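Local coordinates for protein 7,8-dihydro-6-hydroxymethylpterin pyrophosphokinase-dihydropteroate synthase (Plasmodium falciparum, PDB 6JWS) that probably catalyses two consecutive steps of folate biosynthesis, pyrophosphorylation of 6-hydroxymethyl-7,8-dihydropterin by ATP and condensation of the product with 4-aminobenzoate to give 7,8-dihydropteroate, at residues D120-K125 against N215-F220; I209-F214 against L316-V321. The protein carries 1 engineered substitution. One frame throughout, in Å; residues are numbered along the deposited sequence.

Contact 1: residues D120-K125 against N215-F220; sequences DNSILK and NDFTIF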
loop_
_atom_site.group_PDB
_atom_site.type_symbol
_atom_site.label_atom_id
_atom_site.label_comp_id
_atom_site.label_asym_id
_atom_site.label_seq_id
_atom_site.Cartn_x
_atom_site.Cartn_y
_atom_site.Cartn_z
ATOM N N ASP B 120 53.295 11.550 8.071
ATOM C CA ASP B 120 54.659 11.324 7.613
ATOM C C ASP B 120 54.685 11.151 6.091
ATOM O O ASP B 120 53.728 10.650 5.497
ATOM C CB ASP B 120 55.330 10.168 8.369
ATOM C CG ASP B 120 55.701 10.491 9.810
ATOM O OD1 ASP B 120 55.613 11.678 10.199
ATOM O OD2 ASP B 120 56.069 9.551 10.541
ATOM N N ASN B 121 55.793 11.581 5.467
ATOM C CA ASN B 121 55.975 11.498 4.024
ATOM C C ASN B 121 56.032 10.032 3.599
ATOM O O ASN B 121 56.457 9.179 4.372
ATOM C CB ASN B 121 57.196 12.293 3.554
ATOM C CG ASN B 121 57.031 13.786 3.744
ATOM O OD1 ASN B 121 55.992 14.360 3.410
ATOM N ND2 ASN B 121 58.056 14.428 4.276
ATOM N N SER B 122 55.578 9.756 2.371
ATOM C CA SER B 122 55.560 8.402 1.836
ATOM C C SER B 122 56.986 7.864 1.736
ATOM O O SER B 122 57.883 8.572 1.281
ATOM C CB SER B 122 54.872 8.364 0.499
ATOM O OG SER B 122 54.830 7.032 -0.004
ATOM N N ILE B 123 57.195 6.611 2.158
ATOM C CA ILE B 123 58.512 6.032 1.969
ATOM C C ILE B 123 58.659 5.621 0.507
ATOM O O ILE B 123 59.741 5.762 -0.049
ATOM C CB ILE B 123 58.861 4.901 2.961
ATOM C CG1 ILE B 123 58.300 3.549 2.524
ATOM C CG2 ILE B 123 58.472 5.252 4.392
ATOM C CD1 ILE B 123 59.245 2.400 2.766
ATOM N N LEU B 124 57.574 5.140 -0.116
ATOM C CA LEU B 124 57.602 4.881 -1.547
ATOM C C LEU B 124 57.582 6.216 -2.287
ATOM O O LEU B 124 57.180 7.237 -1.731
ATOM C CB LEU B 124 56.418 4.002 -1.957
ATOM C CG LEU B 124 56.469 2.545 -1.494
ATOM C CD1 LEU B 124 55.371 1.726 -2.161
ATOM C CD2 LEU B 124 57.829 1.924 -1.775
ATOM N N LYS B 125 58.047 6.200 -3.540
ATOM C CA LYS B 125 58.128 7.421 -4.325
ATOM C C LYS B 125 56.735 7.776 -4.838
ATOM O O LYS B 125 56.028 6.913 -5.354
ATOM C CB LYS B 125 59.132 7.253 -5.473
ATOM C CG LYS B 125 60.575 7.633 -5.153
ATOM C CD LYS B 125 61.621 6.973 -6.052
ATOM C CE LYS B 125 61.340 7.045 -7.541
ATOM N NZ LYS B 125 61.129 8.434 -8.022
ATOM N N ASN B 215 46.846 6.207 3.345
ATOM C CA ASN B 215 47.081 7.575 3.758
ATOM C C ASN B 215 46.662 8.484 2.606
ATOM O O ASN B 215 45.741 8.140 1.855
ATOM C CB ASN B 215 48.501 7.752 4.303
ATOM C CG ASN B 215 48.734 6.922 5.552
ATOM O OD1 ASN B 215 47.786 6.574 6.264
ATOM N ND2 ASN B 215 49.986 6.577 5.817
ATOM N N ASP B 216 47.364 9.618 2.472
ATOM C CA ASP B 216 47.078 10.600 1.437
ATOM C C ASP B 216 48.034 10.425 0.256
ATOM O O ASP B 216 48.209 11.348 -0.531
ATOM C CB ASP B 216 47.186 12.013 2.008
ATOM C CG ASP B 216 48.582 12.321 2.531
ATOM O OD1 ASP B 216 49.434 11.402 2.536
ATOM O OD2 ASP B 216 48.816 13.478 2.914
ATOM N N PHE B 217 48.640 9.239 0.126
ATOM C CA PHE B 217 49.677 9.016 -0.875
ATOM C C PHE B 217 49.084 8.999 -2.284
ATOM O O PHE B 217 47.964 8.528 -2.500
ATOM C CB PHE B 217 50.408 7.685 -0.651
ATOM C CG PHE B 217 51.148 7.532 0.657
ATOM C CD1 PHE B 217 51.381 8.618 1.487
ATOM C CD2 PHE B 217 51.641 6.294 1.041
ATOM C CE1 PHE B 217 52.039 8.463 2.698
ATOM C CE2 PHE B 217 52.305 6.139 2.251
ATOM C CZ PHE B 217 52.504 7.225 3.074
ATOM N N THR B 218 49.884 9.479 -3.241
ATOM C CA THR B 218 49.611 9.352 -4.662
ATOM C C THR B 218 50.797 8.636 -5.304
ATOM O O THR B 218 51.867 9.223 -5.451
ATOM C CB THR B 218 49.452 10.736 -5.302
ATOM O OG1 THR B 218 48.541 11.534 -4.549
ATOM C CG2 THR B 218 49.010 10.668 -6.749
ATOM N N ILE B 219 50.587 7.376 -5.696
ATOM C CA ILE B 219 51.655 6.502 -6.156
ATOM C C ILE B 219 51.228 5.833 -7.461
ATOM O O ILE B 219 50.077 5.423 -7.593
ATOM C CB ILE B 219 51.962 5.450 -5.070
ATOM C CG1 ILE B 219 52.696 6.077 -3.884
ATOM C CG2 ILE B 219 52.703 4.247 -5.642
ATOM C CD1 ILE B 219 52.416 5.396 -2.571
ATOM N N PHE B 220 52.172 5.735 -8.416
ATOM C CA PHE B 220 52.054 4.843 -9.561
ATOM C C PHE B 220 53.435 4.280 -9.890
ATOM O O PHE B 220 54.308 5.012 -10.348
ATOM C CB PHE B 220 51.389 5.531 -10.764
ATOM C CG PHE B 220 50.754 4.580 -11.754
ATOM C CD1 PHE B 220 51.516 3.924 -12.711
ATOM C CD2 PHE B 220 49.388 4.315 -11.715
ATOM C CE1 PHE B 220 50.928 3.031 -13.602
ATOM C CE2 PHE B 220 48.800 3.425 -12.602
ATOM C CZ PHE B 220 49.570 2.784 -13.550
HETATM O O HOH W 1 54.993 7.196 -7.691
#
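The aromatic ring of Phe217 forms a platform on which Ser122 of the irregular 120-125 loop rests. From CB of Phe217, chi1 of -61° sets CG anti to the carbonyl carbon and directs the ring at the loop. CD2 lies 3.4 Å from Ser122 OG, and CE2 also borders that hydroxyl oxygen. Along the other edge of this same face, CD1 and CE1 lie under Ser122 CB, while CZ, the tip, reaches Ser122 CA at 3.5 Å. Ser122 CB thus stands 3.5 Å from the Phe217 ring centroid and only 7° off its normal, a CH-pi contact almost exactly over the centre. Serine suits this place because its small side chain lets the backbone come down close to the ring. At the edge of Phe217, Asp120 O lies near the ring plane, 3.9 Å from CE1, where the partial positive charge of the aromatic C-H would favour it. The opposite face carries Asn215 CB of its own segment.

Farther along, Ile219 extends the apolar surface: its CD1 comes 4.3 Å from Leu124 CB. A water bridges the backbones, donating to Lys125 O (2.6 Å) and accepting a longer bond from Phe220 N (3.3 Å). The long Lys125 side chain leads its end away, which suits a charged residue at the exposed margin.

This is structural packing on the HPPK part, fastening the loop between helices 108-114 and 129-148 to the turn leading into strand 219-221 and to its first residues. Leu124 and Ile219 also touch helix 177-190, and Leu124 reaches Leu316 of strand 316-318.

Contact 2: residues I209-F214 against L316-V321; sequences IDILFF and LSIPHV. With MG (magnesium ion), chain K; ATP (adenosine-5'-triphosphate), chain J.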
loop_
_atom_site.group_PDB
_atom_site.type_symbol
_atom_site.label_atom_id
_atom_site.label_comp_id
_atom_site.label_asym_id
_atom_site.label_seq_id
_atom_site.Cartn_x
_atom_site.Cartn_y
_atom_site.Cartn_z
ATOM N N ILE B 209 41.387 -8.747 -3.464
ATOM C CA ILE B 209 41.558 -7.717 -2.456
ATOM C C ILE B 209 42.446 -6.607 -3.015
ATOM O O ILE B 209 43.623 -6.836 -3.274
ATOM C CB ILE B 209 42.151 -8.315 -1.165
ATOM C CG1 ILE B 209 41.349 -9.520 -0.660
ATOM C CG2 ILE B 209 42.314 -7.234 -0.106
ATOM C CD1 ILE B 209 41.975 -10.240 0.522
ATOM N N ASP B 210 41.878 -5.400 -3.145
ATOM C CA ASP B 210 42.531 -4.259 -3.766
ATOM C C ASP B 210 42.820 -3.230 -2.695
ATOM O O ASP B 210 42.114 -3.195 -1.698
ATOM C CB ASP B 210 41.631 -3.597 -4.809
ATOM C CG ASP B 210 41.396 -4.496 -6.005
ATOM O OD1 ASP B 210 42.340 -5.213 -6.372
ATOM O OD2 ASP B 210 40.271 -4.484 -6.550
ATOM N N ILE B 211 43.856 -2.409 -2.905
ATOM C CA ILE B 211 44.080 -1.297 -2.002
ATOM C C ILE B 211 43.542 -0.056 -2.691
ATOM O O ILE B 211 43.983 0.258 -3.784
ATOM C CB ILE B 211 45.563 -1.127 -1.634
ATOM C CG1 ILE B 211 46.192 -2.440 -1.155
ATOM C CG2 ILE B 211 45.729 -0.001 -0.620
ATOM C CD1 ILE B 211 47.658 -2.301 -0.791
ATOM N N LEU B 212 42.573 0.614 -2.068
ATOM C CA LEU B 212 41.963 1.762 -2.714
ATOM C C LEU B 212 42.711 3.017 -2.287
ATOM O O LEU B 212 42.968 3.901 -3.087
ATOM C CB LEU B 212 40.477 1.834 -2.345
ATOM C CG LEU B 212 39.617 0.636 -2.765
ATOM C CD1 LEU B 212 38.226 0.716 -2.131
ATOM C CD2 LEU B 212 39.513 0.520 -4.286
ATOM N N PHE B 213 43.017 3.115 -0.998
ATOM C CA PHE B 213 43.709 4.283 -0.504
ATOM C C PHE B 213 44.723 3.825 0.529
ATOM O O PHE B 213 44.560 2.777 1.146
ATOM C CB PHE B 213 42.736 5.265 0.151
ATOM C CG PHE B 213 41.750 5.928 -0.777
ATOM C CD1 PHE B 213 42.166 6.885 -1.693
ATOM C CD2 PHE B 213 40.394 5.613 -0.714
ATOM C CE1 PHE B 213 41.247 7.510 -2.534
ATOM C CE2 PHE B 213 39.481 6.239 -1.551
ATOM C CZ PHE B 213 39.907 7.186 -2.463
ATOM N N PHE B 214 45.763 4.635 0.703
ATOM C CA PHE B 214 46.761 4.406 1.736
ATOM C C PHE B 214 47.275 5.774 2.163
ATOM O O PHE B 214 48.000 6.437 1.419
ATOM C CB PHE B 214 47.870 3.487 1.214
ATOM C CG PHE B 214 48.746 2.887 2.284
ATOM C CD1 PHE B 214 49.553 3.686 3.079
ATOM C CD2 PHE B 214 48.777 1.516 2.478
ATOM C CE1 PHE B 214 50.350 3.125 4.065
ATOM C CE2 PHE B 214 49.581 0.959 3.459
ATOM C CZ PHE B 214 50.370 1.766 4.245
ATOM N N LEU B 316 51.868 -0.873 -8.873
ATOM C CA LEU B 316 51.096 -0.394 -7.744
ATOM C C LEU B 316 50.480 0.963 -8.068
ATOM O O LEU B 316 51.196 1.924 -8.336
ATOM C CB LEU B 316 51.989 -0.292 -6.502
ATOM C CG LEU B 316 51.248 0.098 -5.221
ATOM C CD1 LEU B 316 50.248 -0.982 -4.822
ATOM C CD2 LEU B 316 52.219 0.385 -4.082
ATOM N N SER B 317 49.146 1.041 -7.974
ATOM C CA SER B 317 48.454 2.309 -8.145
ATOM C C SER B 317 47.719 2.678 -6.858
ATOM O O SER B 317 46.809 1.968 -6.432
ATOM C CB SER B 317 47.512 2.261 -9.329
ATOM O OG SER B 317 46.960 3.553 -9.568
ATOM N N ILE B 318 48.120 3.792 -6.245
ATOM C CA ILE B 318 47.377 4.355 -5.132
ATOM C C ILE B 318 47.058 5.806 -5.456
ATOM O O ILE B 318 47.970 6.599 -5.658
ATOM C CB ILE B 318 48.138 4.250 -3.794
ATOM C CG1 ILE B 318 48.662 2.840 -3.505
ATOM C CG2 ILE B 318 47.289 4.806 -2.653
ATOM C CD1 ILE B 318 47.648 1.892 -2.934
ATOM N N PRO B 319 45.774 6.234 -5.443
ATOM C CA PRO B 319 44.633 5.338 -5.265
ATOM C C PRO B 319 44.506 4.290 -6.365
ATOM O O PRO B 319 45.074 4.434 -7.443
ATOM C CB PRO B 319 43.446 6.303 -5.346
ATOM C CG PRO B 319 44.002 7.606 -4.848
ATOM C CD PRO B 319 45.379 7.652 -5.472
ATOM N N HIS B 320 43.760 3.223 -6.081
ATOM C CA HIS B 320 43.488 2.217 -7.092
ATOM C C HIS B 320 42.995 2.902 -8.369
ATOM O O HIS B 320 42.342 3.946 -8.322
ATOM C CB HIS B 320 42.543 1.152 -6.531
ATOM C CG HIS B 320 42.328 -0.018 -7.424
ATOM N ND1 HIS B 320 41.399 -0.003 -8.449
ATOM C CD2 HIS B 320 42.889 -1.245 -7.440
ATOM C CE1 HIS B 320 41.394 -1.177 -9.056
ATOM N NE2 HIS B 320 42.295 -1.953 -8.461
ATOM N N VAL B 321 43.350 2.303 -9.509
ATOM C CA VAL B 321 43.064 2.836 -10.837
ATOM C C VAL B 321 41.556 3.057 -10.973
ATOM O O VAL B 321 41.116 4.007 -11.613
ATOM C CB VAL B 321 43.603 1.878 -11.929
ATOM C CG1 VAL B 321 43.082 2.199 -13.318
ATOM C CG2 VAL B 321 45.122 1.823 -11.948
HETATM MG MG MG K . 42.124 -6.546 -8.239
HETATM P PG ATP J . 43.338 -4.443 -10.208
HETATM O O1G ATP J . 41.866 -4.193 -10.483
HETATM O O2G ATP J . 44.229 -3.318 -10.708
HETATM O O3G ATP J . 43.591 -4.776 -8.752
HETATM P PB ATP J . 42.955 -6.942 -11.832
HETATM O O1B ATP J . 43.840 -7.507 -12.888
HETATM O O2B ATP J . 41.561 -6.525 -12.185
HETATM O O3B ATP J . 43.739 -5.745 -11.102
HETATM P PA ATP J . 43.908 -8.511 -9.550
HETATM O O1A ATP J . 43.613 -7.827 -8.251
HETATM O O2A ATP J . 43.948 -10.005 -9.568
HETATM O O3A ATP J . 42.853 -8.005 -10.644
HETATM O "O5'" ATP J . 45.278 -7.939 -10.162
HETATM C "C5'" ATP J . 45.959 -6.877 -9.444
HETATM C "C4'" ATP J . 47.079 -6.337 -10.295
HETATM O "O4'" ATP J . 47.042 -4.885 -10.303
HETATM C "C3'" ATP J . 48.488 -6.713 -9.822
HETATM O "O3'" ATP J . 49.319 -6.899 -10.962
HETATM C "C2'" ATP J . 48.859 -5.523 -8.933
HETATM O "O2'" ATP J . 50.236 -5.243 -8.842
HETATM C "C1'" ATP J . 48.193 -4.366 -9.668
HETATM N N9 ATP J . 47.810 -3.268 -8.779
HETATM C C8 ATP J . 48.123 -1.946 -8.956
HETATM N N7 ATP J . 47.645 -1.181 -8.002
HETATM C C5 ATP J . 46.956 -2.053 -7.169
HETATM C C6 ATP J . 46.213 -1.845 -5.992
HETATM N N6 ATP J . 46.053 -0.650 -5.436
HETATM N N1 ATP J . 45.653 -2.933 -5.402
HETATM C C2 ATP J . 45.829 -4.135 -5.969
HETATM N N3 ATP J . 46.503 -4.444 -7.077
HETATM C C4 ATP J . 47.052 -3.346 -7.635
HETATM O O HOH W 2 40.218 -5.516 -8.975
#
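Ile318 forms the apolar centre of this adenine-binding corner of the HPPK fold, where strand 316-318 and the turn after it pack against edge strand 208-214 of the antiparallel sheet. Its CD1 crosses obliquely onto Ile211 CG2 at 3.6 Å, while its other branch, CG2, reaches Phe214 CB at 4.1 Å. Branched isoleucine suits the spot because one side chain can serve two neighbours. Next to it Pro319, entered through a cis peptide bond, brings CG to 3.6 Å from Phe213 CE1.

Leu212 and Phe213 together face Val19 in a classic beta bulge. The carbonyl of Leu212 is turned to the second segment and accepts His320 N at 3.2 Å, the donor standing 31° above the carbonyl plane; Pro319 CA adds a CA-H...O contact to the same oxygen.

Farther out, the backbones read the adenine. Ile211 N donates to ATP N1 in a nearly straight bond (176°), and Ser317 N donates to N7. The amino group N6 is gripped twice, by Ile211 O at 2.8 Å and by Ser317 O at 2.9 Å, so both its hydrogens are used, and the base is recognised here by main-chain atoms of the two segments.

At the phosphate edge, with CG anti to the backbone N (chi1 -173°), the His320 ring lies beside the triphosphate, with ATP O1G in its plane. His320 ND1 accepts Tyr322 N, consistent with a proton on NE2, 3.0 Å from ATP O1G. Asp210, with Asp208, supplies the metal's carboxylates: Asp210 OD1 binds magnesium at 2.3 Å.

From the N terminus the chain passes 120-125, then 209-214 and directly 215-220, and finally 316-321, so the two contacts cross rather than nest. Contact 1 closes a loop of 89 residues that contains helices 129-148 and 177-190, strand 163-172 and the first segment of contact 2. Contact 2 closes one of 101 residues, much of it not modelled, that includes the second segment of contact 1. They meet where strands 219-221 and 316-318 pair antiparallel, with a probable hydrogen bond from Ile219 N to Ile318 O (2.7 Å). Together they tie the outer loop to the two-stranded sheet, and that sheet to the edge strand of the six-stranded one, with ATP bound between strands 208-214 and 316-318.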